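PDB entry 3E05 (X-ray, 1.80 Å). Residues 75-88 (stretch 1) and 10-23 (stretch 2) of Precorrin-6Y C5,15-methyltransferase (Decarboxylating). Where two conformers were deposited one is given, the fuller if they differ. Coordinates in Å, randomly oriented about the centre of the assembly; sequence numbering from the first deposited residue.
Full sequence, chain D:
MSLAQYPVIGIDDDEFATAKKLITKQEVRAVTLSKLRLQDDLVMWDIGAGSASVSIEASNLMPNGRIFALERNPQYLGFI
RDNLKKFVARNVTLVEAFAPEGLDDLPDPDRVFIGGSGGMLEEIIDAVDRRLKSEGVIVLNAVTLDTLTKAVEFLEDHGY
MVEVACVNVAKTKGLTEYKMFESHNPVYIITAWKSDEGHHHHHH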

# COMPACT_ATOMS: atom_id res chain seq x y z
N GLN D 75 -21.99 21.34 13.54
CA GLN D 75 -22.54 20.41 12.55
C GLN D 75 -22.25 18.96 12.95
O GLN D 75 -23.12 18.07 12.81
CB GLN D 75 -21.95 20.69 11.16
CG GLN D 75 -22.57 19.84 10.06
CD GLN D 75 -21.81 19.90 8.75
OE1 GLN D 75 -20.79 20.60 8.64
NE2 GLN D 75 -22.29 19.17 7.76
N TYR D 76 -21.05 18.72 13.48
CA TYR D 76 -20.63 17.38 13.87
C TYR D 76 -21.33 16.94 15.15
O TYR D 76 -21.53 15.74 15.35
CB TYR D 76 -19.11 17.28 14.03
CG TYR D 76 -18.27 17.68 12.81
CD1 TYR D 76 -18.84 17.86 11.55
CD2 TYR D 76 -16.89 17.86 12.93
CE1 TYR D 76 -18.07 18.23 10.45
CE2 TYR D 76 -16.11 18.23 11.83
CZ TYR D 76 -16.71 18.41 10.60
OH TYR D 76 -15.95 18.77 9.50
N LEU D 77 -21.71 17.90 15.99
CA LEU D 77 -22.47 17.60 17.21
C LEU D 77 -23.82 16.96 16.92
O LEU D 77 -24.24 16.03 17.63
CB LEU D 77 -22.66 18.85 18.06
CG LEU D 77 -21.45 19.47 18.76
CD1 LEU D 77 -21.85 20.84 19.26
CD2 LEU D 77 -20.95 18.60 19.90
N GLY D 78 -24.49 17.45 15.87
CA GLY D 78 -25.76 16.90 15.42
C GLY D 78 -25.63 15.50 14.86
O GLY D 78 -26.49 14.64 15.12
N PHE D 79 -24.54 15.26 14.11
CA PHE D 79 -24.19 13.91 13.62
C PHE D 79 -24.06 12.96 14.80
O PHE D 79 -24.66 11.88 14.81
CB PHE D 79 -22.86 13.91 12.86
CG PHE D 79 -22.86 14.68 11.57
CD1 PHE D 79 -23.99 14.76 10.77
CD2 PHE D 79 -21.68 15.28 11.12
CE1 PHE D 79 -23.97 15.48 9.56
CE2 PHE D 79 -21.64 15.99 9.92
CZ PHE D 79 -22.78 16.08 9.14
N ILE D 80 -23.29 13.38 15.81
CA ILE D 80 -23.03 12.55 17.00
C ILE D 80 -24.32 12.19 17.73
O ILE D 80 -24.66 11.01 17.83
CB ILE D 80 -21.98 13.18 17.95
CG1 ILE D 80 -20.63 13.32 17.22
CG2 ILE D 80 -21.80 12.31 19.18
CD1 ILE D 80 -19.57 14.10 17.98
N ARG D 81 -25.06 13.22 18.16
CA ARG D 81 -26.40 13.07 18.74
C ARG D 81 -27.25 12.04 17.99
O ARG D 81 -27.79 11.12 18.61
CB ARG D 81 -27.11 14.43 18.75
CG ARG D 81 -28.14 14.61 19.86
CD ARG D 81 -28.64 16.05 19.93
NE ARG D 81 -27.57 17.01 20.22
CZ ARG D 81 -27.10 17.90 19.35
NH1 ARG D 81 -27.60 17.98 18.12
NH2 ARG D 81 -26.13 18.73 19.71
N ASP D 82 -27.34 12.19 16.67
CA ASP D 82 -28.11 11.26 15.82
C ASP D 82 -27.53 9.85 15.86
O ASP D 82 -28.27 8.87 15.99
CB ASP D 82 -28.17 11.75 14.37
CG ASP D 82 -29.10 12.93 14.16
OD1 ASP D 82 -29.63 13.48 15.16
OD2 ASP D 82 -29.29 13.32 12.99
N ASN D 83 -26.21 9.74 15.76
CA ASN D 83 -25.55 8.43 15.76
C ASN D 83 -25.65 7.68 17.09
O ASN D 83 -25.94 6.48 17.11
CB ASN D 83 -24.10 8.57 15.29
CG ASN D 83 -23.98 8.97 13.82
OD1 ASN D 83 -24.80 8.58 12.98
ND2 ASN D 83 -22.94 9.73 13.50
N LEU D 84 -25.44 8.39 18.20
CA LEU D 84 -25.52 7.80 19.54
C LEU D 84 -26.89 7.19 19.80
O LEU D 84 -26.99 6.09 20.35
CB LEU D 84 -25.20 8.84 20.61
CG LEU D 84 -23.77 9.39 20.66
CD1 LEU D 84 -23.54 10.27 21.89
CD2 LEU D 84 -22.77 8.27 20.64
N LYS D 85 -27.93 7.89 19.35
CA LYS D 85 -29.31 7.45 19.44
C LYS D 85 -29.57 6.23 18.52
O LYS D 85 -30.14 5.25 18.97
CB LYS D 85 -30.24 8.63 19.12
CG LYS D 85 -31.74 8.33 19.04
CD LYS D 85 -32.59 9.59 19.30
CE LYS D 85 -32.20 10.80 18.44
NZ LYS D 85 -32.56 10.66 16.99
N LYS D 86 -29.11 6.30 17.27
CA LYS D 86 -29.30 5.22 16.29
C LYS D 86 -28.67 3.89 16.71
O LYS D 86 -29.28 2.82 16.55
CB LYS D 86 -28.75 5.64 14.91
CG LYS D 86 -28.88 4.57 13.82
CD LYS D 86 -28.41 5.07 12.46
CE LYS D 86 -28.68 4.02 11.40
NZ LYS D 86 -28.20 4.32 10.03
N PHE D 87 -27.46 3.95 17.25
CA PHE D 87 -26.69 2.75 17.54
C PHE D 87 -26.77 2.34 19.00
O PHE D 87 -26.14 1.36 19.42
CB PHE D 87 -25.24 2.91 17.08
CG PHE D 87 -25.12 3.07 15.60
CD1 PHE D 87 -25.34 1.99 14.76
CD2 PHE D 87 -24.80 4.31 15.04
CE1 PHE D 87 -25.25 2.13 13.39
CE2 PHE D 87 -24.69 4.46 13.66
CZ PHE D 87 -24.92 3.36 12.83
N VAL D 88 -27.58 3.09 19.75
CA VAL D 88 -27.82 2.88 21.18
C VAL D 88 -26.49 2.83 21.96
O VAL D 88 -26.18 1.85 22.66
CB VAL D 88 -28.75 1.66 21.48
CG1 VAL D 88 -29.34 1.78 22.86
CG2 VAL D 88 -29.88 1.56 20.45
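Stretch 2 (10-23) GIDDDEFATAKKLI

Stretch 2 is a largely irregular segment laid antiparallel along one side of a helix, held at its middle by a two-way asparagine-to-backbone clamp and flanked by apolar and aromatic packing. The direction follows from the pairing order: I11 and E15 lie against F87 and K86 at the C-terminal end of stretch 1, A17 against F79 and N83, and L22 against Y76 near its start. No crossing angle applies, because apart from a short 3-10 segment at 13-15 stretch 2 is loop or turn. The backbones come close where CA of F79 and CA of A17 are 5.1 Å apart, and the two stretches together bury 592 Å².

The side-chain amide of N83 pairs with both backbone polar groups of A17, since its OD1 and an ND2 hydrogen face the same way. A17 N donates to N83 OD1 at 2.9 Å with an N-H...acceptor angle of 163°, and N83 ND2 donates to A17 O at 3.0 Å and 161°. Both bonds are nearly straight, so the amide satisfies donor and acceptor of a residue that lies outside regular structure.

Three residues on, K86, with all four chi angles t, extends its ammonium group to E15: NZ to OE1 is 2.8 Å, a salt bridge, and NZ also donates to E15 O at 2.8 Å. The F87 ring lies beside this point, its CZ 3.3 Å from E15 O near the ring plane. Its CE1 meets I11 CG2 at 3.6 Å, and its centroid is 4.8 Å from that of F16, the planes inclined at 38°.

Toward the start of stretch 1 no hydrogen bond crosses; F79 and Y76 pack on apolar side chains, and F79 also on backbone, its CB 3.4 Å from A17 O. F79 CD1 lies 3.9 Å from A17 CB, while F79 CE2 lies 4.2 Å from A19 CB. L22 CD2 sits 3.7 Å from the Y76 ring centroid and 9° off its normal, a CH-pi contact over the face.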

# COMPACT_ATOMS: atom_id res chain seq x y z
N GLY D 10 -17.49 -3.20 12.93
CA GLY D 10 -17.68 -3.35 11.50
C GLY D 10 -18.99 -2.83 10.97
O GLY D 10 -19.49 -3.34 9.95
N ILE D 11 -19.56 -1.82 11.65
CA ILE D 11 -20.73 -1.10 11.15
C ILE D 11 -20.33 -0.39 9.86
O ILE D 11 -19.28 0.25 9.81
CB ILE D 11 -21.28 -0.09 12.20
CG1 ILE D 11 -21.65 -0.79 13.52
CG2 ILE D 11 -22.51 0.64 11.65
CD1 ILE D 11 -21.70 0.13 14.73
N ASP D 12 -21.14 -0.53 8.81
CA ASP D 12 -20.86 0.09 7.52
C ASP D 12 -20.76 1.60 7.66
O ASP D 12 -21.57 2.22 8.37
CB ASP D 12 -21.94 -0.27 6.50
CG ASP D 12 -21.55 0.10 5.09
OD1 ASP D 12 -20.75 -0.64 4.48
OD2 ASP D 12 -22.04 1.14 4.58
N ASP D 13 -19.77 2.20 6.98
CA ASP D 13 -19.52 3.62 7.04
C ASP D 13 -20.77 4.45 6.72
O ASP D 13 -21.06 5.45 7.40
CB ASP D 13 -18.40 4.02 6.07
CG ASP D 13 -17.02 3.57 6.52
OD1 ASP D 13 -16.82 3.22 7.70
OD2 ASP D 13 -16.11 3.58 5.67
N ASP D 14 -21.54 3.98 5.73
CA ASP D 14 -22.71 4.70 5.24
C ASP D 14 -23.93 4.65 6.18
O ASP D 14 -24.96 5.25 5.89
CB ASP D 14 -23.04 4.24 3.82
CG ASP D 14 -21.91 4.57 2.83
OD1 ASP D 14 -21.11 5.50 3.10
OD2 ASP D 14 -21.82 3.90 1.78
N GLU D 15 -23.79 3.94 7.30
CA GLU D 15 -24.82 3.89 8.33
C GLU D 15 -24.66 5.02 9.33
O GLU D 15 -25.51 5.21 10.20
CB GLU D 15 -24.80 2.55 9.08
CG GLU D 15 -25.20 1.35 8.24
CD GLU D 15 -26.70 1.22 8.05
OE1 GLU D 15 -27.48 1.88 8.77
OE2 GLU D 15 -27.10 0.43 7.17
N PHE D 16 -23.56 5.77 9.23
CA PHE D 16 -23.31 6.88 10.13
C PHE D 16 -23.68 8.19 9.44
O PHE D 16 -23.42 8.37 8.25
CB PHE D 16 -21.83 6.96 10.53
CG PHE D 16 -21.35 5.81 11.37
CD1 PHE D 16 -21.43 5.86 12.76
CD2 PHE D 16 -20.81 4.67 10.77
CE1 PHE D 16 -20.99 4.79 13.55
CE2 PHE D 16 -20.35 3.61 11.55
CZ PHE D 16 -20.46 3.66 12.94
N ALA D 17 -24.27 9.10 10.21
CA ALA D 17 -24.45 10.48 9.80
C ALA D 17 -23.07 11.13 9.88
O ALA D 17 -22.45 11.16 10.96
CB ALA D 17 -25.44 11.19 10.70
N THR D 18 -22.59 11.61 8.74
CA THR D 18 -21.22 12.11 8.63
C THR D 18 -21.05 13.10 7.47
O THR D 18 -21.99 13.32 6.70
CB THR D 18 -20.18 10.94 8.51
OG1 THR D 18 -18.85 11.44 8.68
CG2 THR D 18 -20.31 10.19 7.18
N ALA D 19 -19.86 13.70 7.38
CA ALA D 19 -19.49 14.52 6.22
C ALA D 19 -18.45 13.78 5.40
O ALA D 19 -17.92 12.76 5.85
CB ALA D 19 -18.95 15.87 6.68
N LYS D 20 -18.16 14.28 4.20
CA LYS D 20 -17.09 13.76 3.36
C LYS D 20 -15.73 13.98 4.05
O LYS D 20 -15.47 15.06 4.59
CB LYS D 20 -17.13 14.41 1.98
CG LYS D 20 -16.01 14.00 1.03
CD LYS D 20 -16.30 14.40 -0.41
CE LYS D 20 -17.07 13.31 -1.15
NZ LYS D 20 -16.25 12.07 -1.36
N LYS D 21 -14.91 12.93 4.06
CA LYS D 21 -13.56 12.93 4.66
C LYS D 21 -13.50 12.97 6.20
O LYS D 21 -12.41 12.95 6.78
CB LYS D 21 -12.67 14.03 4.04
CG LYS D 21 -12.35 13.86 2.55
CD LYS D 21 -11.18 12.91 2.33
CE LYS D 21 -10.75 12.86 0.86
NZ LYS D 21 -9.96 14.05 0.44
N LEU D 22 -14.65 13.00 6.87
CA LEU D 22 -14.68 13.08 8.34
C LEU D 22 -14.57 11.72 9.05
O LEU D 22 -13.77 11.57 9.96
CB LEU D 22 -15.91 13.86 8.84
CG LEU D 22 -16.11 13.94 10.36
CD1 LEU D 22 -15.01 14.76 11.02
CD2 LEU D 22 -17.49 14.48 10.75
N ILE D 23 -15.38 10.75 8.63
CA ILE D 23 -15.46 9.47 9.34
C ILE D 23 -14.11 8.72 9.40
O ILE D 23 -13.28 8.81 8.47
CB ILE D 23 -16.60 8.56 8.75
CG1 ILE D 23 -17.15 7.61 9.81
CG2 ILE D 23 -16.15 7.79 7.48
CD1 ILE D 23 -18.23 6.70 9.30